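PDB 4MC3: (2Z,6E)-hedycaryol synthase, which catalyses the magnesium-dependent 1,11-cyclization of (2E,6E)-farnesyl diphosphate with water to (2Z,6E)-hedycaryol, releasing diphosphate. Local coordinates for residues Glu23-Arg26 against Ala27-Trp31; Leu126-Glu129 against Thr130-Arg134; Gln235-Ala238 against Val239-Ile242. All coordinates share one frame; numbering follows the deposited sequence.

Interaction 1 of 3, residues Glu23-Arg26 against Ala27-Trp31; sequences EASR and AMWEW
The amides of A27, M28, W29 and E30 reach back one turn to the carbonyls of E23, A24, S25 and R26, four successive i to i+4 hydrogen bonds of a regular alpha-helix, from M28 N to A24 O at 2.8 Å to A27 N to E23 O at 3.2 Å. Straightest of them is W29 N to S25 O, with an N-H...O angle of 169°. The same pair carries the side-chain contact. S25 holds OG anti to its own nitrogen (chi1 180°), which sets the hydroxyl at the edge of the W29 indole and in the ring plane, OG to CD1 3.8 Å. W29 CD1 also comes within 3.4 Å of S25 O, which approaches the ring obliquely, so the pyrrole side of the indole rests against both oxygens of S25. The hydroxyl has its own hydrogen bond to D53, and the edge contact with W29 is therefore packing beside a polar group already engaged. M28 extends from the backbone and bends only at its last torsion (chi3 68°), bringing CE to 4.3 Å from S25 OG. Within helix 21-35 these residues divide by neighbour: A24 and A27 face helix 65-84, where both touch T69; M28 packs on A52 and D53 of helix 52-59; and W29 spreads over R44, M47 and R48 of helix 41-50.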
loop_
_atom_site.group_PDB
_atom_site.type_symbol
_atom_site.label_atom_id
_atom_site.label_comp_id
_atom_site.label_asym_id
_atom_site.label_seq_id
_atom_site.Cartn_x
_atom_site.Cartn_y
_atom_site.Cartn_z
ATOM N N GLU A 23 -17.900 -13.129 -0.616
ATOM C CA GLU A 23 -17.799 -13.764 0.703
ATOM C C GLU A 23 -16.860 -13.003 1.651
ATOM O O GLU A 23 -17.179 -12.777 2.834
ATOM C CB GLU A 23 -17.283 -15.187 0.543
ATOM C CG GLU A 23 -17.334 -16.074 1.775
ATOM C CD GLU A 23 -17.297 -17.568 1.416
ATOM O OE1 GLU A 23 -17.014 -17.916 0.236
ATOM O OE2 GLU A 23 -17.559 -18.401 2.317
ATOM N N ALA A 24 -15.703 -12.584 1.143
ATOM C CA ALA A 24 -14.779 -11.818 2.011
ATOM C C ALA A 24 -15.406 -10.484 2.431
ATOM O O ALA A 24 -15.195 -10.046 3.545
ATOM C CB ALA A 24 -13.490 -11.558 1.302
ATOM N N SER A 25 -16.132 -9.826 1.526
ATOM C CA SER A 25 -16.793 -8.550 1.815
ATOM C C SER A 25 -17.813 -8.684 2.930
ATOM O O SER A 25 -17.848 -7.853 3.826
ATOM C CB SER A 25 -17.481 -7.969 0.583
ATOM O OG SER A 25 -18.102 -6.738 0.935
ATOM N N ARG A 26 -18.590 -9.767 2.923
ATOM C CA ARG A 26 -19.531 -10.006 4.048
ATOM C C ARG A 26 -18.764 -10.200 5.366
ATOM O O ARG A 26 -19.202 -9.703 6.405
ATOM C CB ARG A 26 -20.433 -11.219 3.764
ATOM C CG ARG A 26 -21.650 -10.911 2.908
ATOM C CD ARG A 26 -22.644 -12.075 2.923
ATOM N NE ARG A 26 -22.043 -13.334 2.470
ATOM C CZ ARG A 26 -21.919 -13.711 1.187
ATOM N NH1 ARG A 26 -22.344 -12.923 0.195
ATOM N NH2 ARG A 26 -21.351 -14.886 0.884
ATOM N N ALA A 27 -17.616 -10.904 5.336
ATOM C CA ALA A 27 -16.836 -11.091 6.557
ATOM C C ALA A 27 -16.257 -9.730 7.011
ATOM O O ALA A 27 -16.184 -9.441 8.187
ATOM C CB ALA A 27 -15.740 -12.091 6.359
ATOM N N MET A 28 -15.807 -8.916 6.063
ATOM C CA MET A 28 -15.301 -7.578 6.394
ATOM C C MET A 28 -16.339 -6.740 7.118
ATOM O O MET A 28 -16.085 -6.170 8.184
ATOM C CB MET A 28 -14.874 -6.866 5.138
ATOM C CG MET A 28 -14.292 -5.484 5.357
ATOM S SD MET A 28 -14.118 -4.451 3.884
ATOM C CE MET A 28 -15.870 -4.146 3.475
ATOM N N TRP A 29 -17.529 -6.675 6.541
ATOM C CA TRP A 29 -18.621 -5.892 7.115
ATOM C C TRP A 29 -19.055 -6.385 8.476
ATOM O O TRP A 29 -19.395 -5.603 9.359
ATOM C CB TRP A 29 -19.809 -5.867 6.151
ATOM C CG TRP A 29 -19.700 -4.778 5.269
ATOM C CD1 TRP A 29 -19.375 -4.817 3.959
ATOM C CD2 TRP A 29 -19.771 -3.409 5.633
ATOM N NE1 TRP A 29 -19.279 -3.560 3.470
ATOM C CE2 TRP A 29 -19.526 -2.667 4.481
ATOM C CE3 TRP A 29 -20.060 -2.729 6.848
ATOM C CZ2 TRP A 29 -19.584 -1.273 4.463
ATOM C CZ3 TRP A 29 -20.106 -1.358 6.836
ATOM C CH2 TRP A 29 -19.867 -0.638 5.650
ATOM N N GLU A 30 -19.093 -7.683 8.645
ATOM C CA GLU A 30 -19.321 -8.272 9.947
ATOM C C GLU A 30 -18.295 -7.817 10.996
ATOM O O GLU A 30 -18.631 -7.489 12.146
ATOM C CB GLU A 30 -19.291 -9.745 9.720
ATOM C CG GLU A 30 -19.227 -10.598 10.921
ATOM C CD GLU A 30 -20.287 -11.652 10.872
ATOM O OE1 GLU A 30 -20.650 -12.244 9.798
ATOM O OE2 GLU A 30 -20.763 -11.832 11.966
ATOM N N TRP A 31 -17.035 -7.752 10.585
ATOM C CA TRP A 31 -15.971 -7.315 11.509
ATOM C C TRP A 31 -16.133 -5.814 11.813
ATOM O O TRP A 31 -15.949 -5.343 12.969
ATOM C CB TRP A 31 -14.611 -7.655 10.905
ATOM C CG TRP A 31 -13.449 -7.272 11.751
ATOM C CD1 TRP A 31 -12.905 -8.003 12.759
ATOM C CD2 TRP A 31 -12.655 -6.108 11.624
ATOM N NE1 TRP A 31 -11.842 -7.348 13.309
ATOM C CE2 TRP A 31 -11.657 -6.180 12.615
ATOM C CE3 TRP A 31 -12.666 -5.005 10.761
ATOM C CZ2 TRP A 31 -10.708 -5.184 12.766
ATOM C CZ3 TRP A 31 -11.721 -4.047 10.911
ATOM C CH2 TRP A 31 -10.773 -4.127 11.895
#

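Interaction 2 of 3, residues Leu126-Glu129 against Thr130-Arg134; sequences LWQE and TALGR
T130 grips L126 O twice, through its amide and through its hydroxyl, OG1 lying 2.8 Å from L126 O. With OG1 beside the backbone nitrogen (chi1 -60°), the hydroxyl reaches back one turn and donates from above the carbonyl plane, 39° out of it, while the amide comes in closer to that plane. OG1 has a further partner in W74, and this buried hydroxyl thus has two hydrogen-bond partners. Next to it, A131 CB sits over one face of the W127 indole in a CH-pi contact, 3.9 Å from the centroid of the six-membered ring and 18° off its normal. T130 CG2 approaches W127 CZ3 obliquely at 4.1 Å. The indole also meets the ring of F142, their planes nearly parallel, and so the tight side joins helix 118-131 to helices 65-84 and 136-160. At L132 the chain leaves the helix through a type II turn from A131 to R134, with G133 at positive phi. Here the grip slackens: L132 N to Q128 O is a weak bond of 3.2 Å, and Q128 and L132 are exposed. R134 folds back with a bend at chi2, and NH1 donates to T130 O at 2.9 Å. A water in the guanidinium plane, 2.6 Å from R134 NH1, donates in turn to E129 O, linking the turn to carbonyls of the helix's final turn.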
loop_
_atom_site.group_PDB
_atom_site.type_symbol
_atom_site.label_atom_id
_atom_site.label_comp_id
_atom_site.label_asym_id
_atom_site.label_seq_id
_atom_site.Cartn_x
_atom_site.Cartn_y
_atom_site.Cartn_z
ATOM N N LEU A 126 -6.574 -6.462 16.062
ATOM C CA LEU A 126 -6.344 -6.944 14.703
ATOM C C LEU A 126 -4.864 -7.342 14.581
ATOM O O LEU A 126 -4.517 -8.365 13.992
ATOM C CB LEU A 126 -6.724 -5.924 13.651
ATOM C CG LEU A 126 -6.553 -6.391 12.200
ATOM C CD1 LEU A 126 -7.391 -7.634 11.893
ATOM C CD2 LEU A 126 -6.931 -5.277 11.238
ATOM N N TRP A 127 -3.972 -6.539 15.133
ATOM C CA TRP A 127 -2.549 -6.910 15.145
ATOM C C TRP A 127 -2.286 -8.180 15.926
ATOM O O TRP A 127 -1.537 -9.029 15.457
ATOM C CB TRP A 127 -1.651 -5.735 15.589
ATOM C CG TRP A 127 -0.199 -6.116 15.654
ATOM C CD1 TRP A 127 0.590 -6.110 16.768
ATOM C CD2 TRP A 127 0.600 -6.654 14.591
ATOM N NE1 TRP A 127 1.841 -6.581 16.426
ATOM C CE2 TRP A 127 1.847 -6.961 15.121
ATOM C CE3 TRP A 127 0.356 -6.947 13.263
ATOM C CZ2 TRP A 127 2.864 -7.501 14.332
ATOM C CZ3 TRP A 127 1.358 -7.481 12.482
ATOM C CH2 TRP A 127 2.585 -7.785 13.039
ATOM N N GLN A 128 -2.904 -8.335 17.099
ATOM C CA GLN A 128 -2.750 -9.589 17.824
ATOM C C GLN A 128 -3.124 -10.800 16.969
ATOM O O GLN A 128 -2.372 -11.827 16.936
ATOM C CB GLN A 128 -3.541 -9.593 19.152
ATOM C CG GLN A 128 -3.274 -10.849 20.029
ATOM C CD GLN A 128 -4.057 -12.134 19.667
ATOM O OE1 GLN A 128 -5.068 -12.138 18.914
ATOM N NE2 GLN A 128 -3.584 -13.258 20.213
ATOM N N GLU A 129 -4.246 -10.727 16.285
ATOM C CA GLU A 129 -4.721 -11.812 15.413
ATOM C C GLU A 129 -3.771 -12.065 14.238
ATOM O O GLU A 129 -3.487 -13.192 13.860
ATOM C CB GLU A 129 -6.144 -11.529 14.928
ATOM C CG GLU A 129 -6.657 -12.488 13.838
ATOM C CD GLU A 129 -8.046 -12.166 13.266
ATOM O OE1 GLU A 129 -8.682 -11.129 13.620
ATOM O OE2 GLU A 129 -8.515 -12.983 12.417
ATOM N N THR A 130 -3.286 -10.995 13.645
ATOM C CA THR A 130 -2.423 -11.078 12.485
ATOM C C THR A 130 -1.044 -11.664 12.839
ATOM O O THR A 130 -0.469 -12.476 12.069
ATOM C CB THR A 130 -2.336 -9.668 11.856
ATOM O OG1 THR A 130 -3.659 -9.219 11.466
ATOM C CG2 THR A 130 -1.478 -9.695 10.602
ATOM N N ALA A 131 -0.475 -11.245 13.952
ATOM C CA ALA A 131 0.876 -11.652 14.341
ATOM C C ALA A 131 0.905 -13.096 14.838
ATOM O O ALA A 131 1.940 -13.719 14.784
ATOM C CB ALA A 131 1.423 -10.748 15.409
ATOM N N LEU A 132 -0.223 -13.596 15.362
ATOM C CA LEU A 132 -0.285 -14.907 15.986
ATOM C C LEU A 132 0.068 -16.023 15.036
ATOM O O LEU A 132 -0.566 -16.212 14.001
ATOM C CB LEU A 132 -1.697 -15.169 16.536
ATOM C CG LEU A 132 -1.961 -16.525 17.193
ATOM C CD1 LEU A 132 -1.231 -16.467 18.498
ATOM C CD2 LEU A 132 -3.467 -16.755 17.411
ATOM N N GLY A 133 1.124 -16.752 15.399
ATOM C CA GLY A 133 1.576 -17.785 14.523
ATOM C C GLY A 133 2.284 -17.419 13.245
ATOM O O GLY A 133 2.537 -18.307 12.397
ATOM N N ARG A 134 2.618 -16.130 13.091
ATOM C CA ARG A 134 3.341 -15.614 11.953
ATOM C C ARG A 134 4.800 -15.350 12.378
ATOM O O ARG A 134 5.080 -14.920 13.460
ATOM C CB ARG A 134 2.707 -14.315 11.434
ATOM C CG ARG A 134 1.643 -14.504 10.327
ATOM C CD ARG A 134 0.433 -15.208 10.877
ATOM N NE ARG A 134 -0.601 -15.614 9.907
ATOM C CZ ARG A 134 -1.869 -15.267 9.980
ATOM N NH1 ARG A 134 -2.303 -14.490 10.958
ATOM N NH2 ARG A 134 -2.733 -15.744 9.107
HETATM O O HOH W 1 -4.886 -14.260 11.127
#

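Interaction 3 of 3, residues Gln235-Ala238 against Val239-Ile242; sequences QHNA and VTII
N237 OD1 accepts the V239 amide at 2.9 Å, with the donor in the plane of the side-chain carbonyl and a rather bent N-H...O angle of 136°. The asparagine holds CG anti to its backbone nitrogen (chi1 -177°), which lays the amide group alongside V239, pointing the same way, and brings OD1 to 3.2 Å from V239 CB. While its side chain takes one amide of the first turn, N237 O takes another: I241 N comes in almost straight at 2.9 Å, and I241 CG1 lies 3.3 Å from that same oxygen. I242 N to A238 O, 3.1 Å, continues the helical pattern. The methyl CG2 of T240 meets the amide end of Q235, 3.7 Å from NE2, the two side chains crossing at about a right angle; NE2 also has a weak hydrogen bond to E244, but Q235 is poorly ordered. Further out, D222 positions the cap through two hydrogen bonds. Its backbone carbonyl accepts from N237 ND2, fixing which way the amide is turned, and its carboxylate accepts from A238 N. V226 packs on N237, V239 and T240. D222 and V226 belong to the NXXXSXXXE motif, in which N221 and S225 probably bind the third magnesium ion, and the side chain of N237 lies about 4 Å from that of S225. An asparagine N-cap thus starts helix 238-246 beside this probable metal-binding motif of the class I terpene cyclase fold.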
loop_
_atom_site.group_PDB
_atom_site.type_symbol
_atom_site.label_atom_id
_atom_site.label_comp_id
_atom_site.label_asym_id
_atom_site.label_seq_id
_atom_site.Cartn_x
_atom_site.Cartn_y
_atom_site.Cartn_z
ATOM N N GLN A 235 -1.246 19.689 -0.950
ATOM C CA GLN A 235 -0.061 20.082 -1.684
ATOM C C GLN A 235 0.757 18.847 -2.096
ATOM O O GLN A 235 1.640 18.932 -2.974
ATOM C CB GLN A 235 0.769 21.004 -0.764
ATOM C CG GLN A 235 1.539 22.126 -1.447
ATOM C CD GLN A 235 0.664 23.072 -2.265
ATOM O OE1 GLN A 235 -0.541 23.195 -2.033
ATOM N NE2 GLN A 235 1.277 23.754 -3.227
ATOM N N HIS A 236 0.464 17.702 -1.460
ATOM C CA HIS A 236 1.365 16.547 -1.443
ATOM C C HIS A 236 0.980 15.636 -2.577
ATOM O O HIS A 236 0.343 14.582 -2.385
ATOM C CB HIS A 236 1.392 15.829 -0.083
ATOM C CG HIS A 236 1.983 16.658 1.004
ATOM N ND1 HIS A 236 1.259 17.609 1.688
ATOM C CD2 HIS A 236 3.244 16.722 1.488
ATOM C CE1 HIS A 236 2.048 18.208 2.564
ATOM N NE2 HIS A 236 3.255 17.683 2.467
ATOM N N ASN A 237 1.445 16.028 -3.761
ATOM C CA ASN A 237 1.033 15.435 -5.036
ATOM C C ASN A 237 2.146 15.781 -5.988
ATOM O O ASN A 237 2.542 16.937 -6.103
ATOM C CB ASN A 237 -0.300 16.011 -5.468
ATOM C CG ASN A 237 -0.846 15.401 -6.740
ATOM O OD1 ASN A 237 -0.247 15.489 -7.798
ATOM N ND2 ASN A 237 -2.043 14.797 -6.633
ATOM N N ALA A 238 2.630 14.789 -6.704
ATOM C CA ALA A 238 3.781 14.993 -7.577
ATOM C C ALA A 238 3.464 16.017 -8.671
ATOM O O ALA A 238 4.339 16.750 -9.107
ATOM C CB ALA A 238 4.211 13.675 -8.202
ATOM N N VAL A 239 2.236 16.021 -9.166
ATOM C CA VAL A 239 1.854 16.965 -10.208
ATOM C C VAL A 239 2.034 18.391 -9.711
ATOM O O VAL A 239 2.693 19.234 -10.338
ATOM C CB VAL A 239 0.430 16.744 -10.684
ATOM C CG1 VAL A 239 0.077 17.816 -11.721
ATOM C CG2 VAL A 239 0.257 15.370 -11.283
ATOM N N THR A 240 1.450 18.644 -8.569
ATOM C CA THR A 240 1.519 19.961 -7.928
ATOM C C THR A 240 2.947 20.366 -7.611
ATOM O O THR A 240 3.312 21.509 -7.777
ATOM C CB THR A 240 0.652 19.950 -6.646
ATOM O OG1 THR A 240 -0.659 19.543 -7.036
ATOM C CG2 THR A 240 0.607 21.301 -5.982
ATOM N N ILE A 241 3.732 19.431 -7.083
ATOM C CA ILE A 241 5.099 19.699 -6.694
ATOM C C ILE A 241 5.921 20.167 -7.899
ATOM O O ILE A 241 6.701 21.128 -7.794
ATOM C CB ILE A 241 5.720 18.484 -6.003
ATOM C CG1 ILE A 241 5.103 18.324 -4.593
ATOM C CG2 ILE A 241 7.222 18.607 -5.921
ATOM C CD1 ILE A 241 5.342 16.964 -3.945
ATOM N N ILE A 242 5.777 19.479 -9.015
ATOM C CA ILE A 242 6.488 19.847 -10.263
ATOM C C ILE A 242 5.980 21.198 -10.784
ATOM O O ILE A 242 6.785 22.096 -11.081
ATOM C CB ILE A 242 6.384 18.744 -11.331
ATOM C CG1 ILE A 242 7.145 17.483 -10.838
ATOM C CG2 ILE A 242 6.895 19.225 -12.697
ATOM C CD1 ILE A 242 6.890 16.247 -11.671
#

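How the interactions relate
From the N terminus the three contacts come in series: 23-31, 126-134, then 235-242. None nests in or crosses another, and each closes just a helical turn, a beta turn or a cap. Interaction 1 lies within helix 21-35, interaction 2 covers the C-terminal end of helix 118-131, and interaction 3 the start of helix 238-246. Interactions 1 and 2 meet directly, W31 CH2 packing at 4.1 Å from L126 CD2, and both lean on helix 65-84. Interaction 3 lies on the other side of the chain's centre, its nearest atoms about 25 Å from either of the others, where it joins helices 168-178 and 250-282 to the NXXXSXXXE motif, which probably binds magnesium.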